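Local atomic coordinates of 5-formyl-3-hydroxy-2-methylpyridine 4-carboxylate 5-dehydrogenase (Mesorhizobium japonicum MAFF 303099, PDB entry 4OM8), a protein that oxidises the vitamin B6 breakdown intermediate 5-formyl-3-hydroxy-2-methylpyridine-4-carboxylate with NAD(+), and can also reduce it with NADH to 4-pyridoxic acid. Residues 17-22 / 50-55. Sequence-based numbering, arbitrary orientation.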
loop_
_atom_site.group_PDB
_atom_site.type_symbol
_atom_site.label_atom_id
_atom_site.label_comp_id
_atom_site.label_asym_id
_atom_site.label_seq_id
_atom_site.Cartn_x
_atom_site.Cartn_y
_atom_site.Cartn_z
ATOM N N MET A 17 2.371 15.096 17.204
ATOM C CA MET A 17 0.991 15.556 17.253
ATOM C C MET A 17 0.923 16.996 17.777
ATOM O O MET A 17 0.232 17.859 17.206
ATOM C CB MET A 17 0.167 14.633 18.144
ATOM C CG MET A 17 -1.311 14.942 18.111
ATOM S SD MET A 17 -2.237 14.016 19.357
ATOM C CE MET A 17 -1.988 12.329 18.792
ATOM N N ALA A 18 1.642 17.241 18.870
ATOM C CA ALA A 18 1.668 18.573 19.473
ATOM C C ALA A 18 2.250 19.593 18.501
ATOM O O ALA A 18 1.670 20.664 18.279
ATOM C CB ALA A 18 2.472 18.555 20.777
ATOM N N ALA A 19 3.384 19.256 17.906
ATOM C CA ALA A 19 4.020 20.157 16.952
ATOM C C ALA A 19 3.095 20.467 15.770
ATOM O O ALA A 19 2.984 21.615 15.345
ATOM C CB ALA A 19 5.323 19.559 16.463
ATOM N N ARG A 20 2.414 19.444 15.251
ATOM C CA ARG A 20 1.609 19.637 14.054
ATOM C C ARG A 20 0.393 20.489 14.352
ATOM O O ARG A 20 -0.003 21.319 13.534
ATOM C CB ARG A 20 1.161 18.295 13.461
ATOM C CG ARG A 20 0.325 18.449 12.192
ATOM C CD ARG A 20 1.133 19.164 11.133
ATOM N NE ARG A 20 0.404 19.433 9.895
ATOM C CZ ARG A 20 -0.327 20.523 9.681
ATOM N NH1 ARG A 20 -0.462 21.443 10.638
ATOM N NH2 ARG A 20 -0.922 20.701 8.507
ATOM N N LEU A 21 -0.218 20.266 15.514
ATOM C CA LEU A 21 -1.362 21.073 15.902
ATOM C C LEU A 21 -0.960 22.527 16.141
ATOM O O LEU A 21 -1.661 23.441 15.712
ATOM C CB LEU A 21 -2.017 20.488 17.156
ATOM C CG LEU A 21 -2.723 19.150 16.906
ATOM C CD1 LEU A 21 -3.104 18.495 18.235
ATOM C CD2 LEU A 21 -3.971 19.348 16.046
ATOM N N ALA A 22 0.165 22.748 16.808
ATOM C CA ALA A 22 0.621 24.116 17.030
ATOM C C ALA A 22 0.946 24.821 15.723
ATOM O O ALA A 22 0.722 26.022 15.586
ATOM C CB ALA A 22 1.829 24.129 17.937
ATOM N N THR A 50 11.457 20.697 12.678
ATOM C CA THR A 50 12.282 20.717 11.473
ATOM C C THR A 50 11.618 19.930 10.332
ATOM O O THR A 50 11.650 20.349 9.167
ATOM C CB THR A 50 13.677 20.153 11.778
ATOM O OG1 THR A 50 14.261 20.907 12.852
ATOM C CG2 THR A 50 14.580 20.245 10.553
ATOM N N VAL A 51 10.992 18.804 10.672
ATOM C CA VAL A 51 10.291 17.989 9.682
ATOM C C VAL A 51 9.122 18.781 9.108
ATOM O O VAL A 51 8.877 18.764 7.908
ATOM C CB VAL A 51 9.819 16.665 10.298
ATOM C CG1 VAL A 51 8.769 15.993 9.408
ATOM C CG2 VAL A 51 11.008 15.752 10.531
ATOM N N LEU A 52 8.415 19.517 9.963
ATOM C CA LEU A 52 7.312 20.329 9.476
ATOM C C LEU A 52 7.817 21.401 8.505
ATOM O O LEU A 52 7.164 21.701 7.512
ATOM C CB LEU A 52 6.567 20.972 10.643
ATOM C CG LEU A 52 5.819 20.000 11.555
ATOM C CD1 LEU A 52 5.130 20.780 12.660
ATOM C CD2 LEU A 52 4.792 19.236 10.767
ATOM N N ASP A 53 8.991 21.960 8.795
ATOM C CA ASP A 53 9.610 22.911 7.870
ATOM C C ASP A 53 9.889 22.243 6.526
ATOM O O ASP A 53 9.598 22.802 5.469
ATOM C CB ASP A 53 10.917 23.466 8.438
ATOM C CG ASP A 53 10.715 24.342 9.662
ATOM O OD1 ASP A 53 9.584 24.821 9.892
ATOM O OD2 ASP A 53 11.714 24.565 10.384
ATOM N N ALA A 54 10.461 21.047 6.589
ATOM C CA ALA A 54 10.827 20.296 5.396
ATOM C C ALA A 54 9.591 19.918 4.591
ATOM O O ALA A 54 9.668 19.742 3.378
ATOM C CB ALA A 54 11.617 19.062 5.778
ATOM N N LEU A 55 8.452 19.772 5.266
ATOM C CA LEU A 55 7.195 19.500 4.578
ATOM C C LEU A 55 6.557 20.753 3.991
ATOM O O LEU A 55 5.548 20.675 3.286
ATOM C CB LEU A 55 6.212 18.826 5.538
ATOM C CG LEU A 55 6.489 17.349 5.812
ATOM C CD1 LEU A 55 5.672 16.876 6.996
ATOM C CD2 LEU A 55 6.187 16.496 4.562
#
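The flat Ala19-Arg20 peptide of helix 14-23 meets the forked end of Leu52. One face of the peptide is covered by Leu52 CD1, which is 3.5 Å from Ala19 O and 3.7 Å from Ala19 C. The arginine touches Leu52 through CD, and its guanidinium lies beyond, turned obliquely to Leu52 CD2. This is helix-helix packing in the Rossmann-type NAD-binding domain. Helix 14-23 follows the glycine-rich turn after strand 4-8. Helix 35-54 follows strand 27-31 and leads on to strand 66-70.

The nearest CA atoms are those of Arg20 and Leu52, 7.3 Å apart. Within residues 50-55, Leu52 alone makes the contact. Its CG is anti to the carbonyl carbon (chi1 -67°), and its two methyls divide the work. CD1 takes the Ala19 side. CD2 touches the aliphatic shaft of Arg20, 3.7 Å from Arg20 CD. The arginine chain is bent at chi2 (60°), and the shaft and the leucine pass at a slant. The contact is small and buried, with 115 Å² covered in all.

Of the guanidinium, NH2 is hydrogen-bonded to Ile171 O. Asp53 OD1 and Arg23 NH1 form a salt bridge that joins the same two helices. Leu21 points away from residues 50-55 and, like Ala18, touches strand 4-8. Ala19 also packs against Leu45, Ala48 and Glu49, so it is met over about two turns of helix 35-54. At Leu52 the apolar touch is methyl to methyl, with Ala19 CB 4.0 Å from Leu52 CD1.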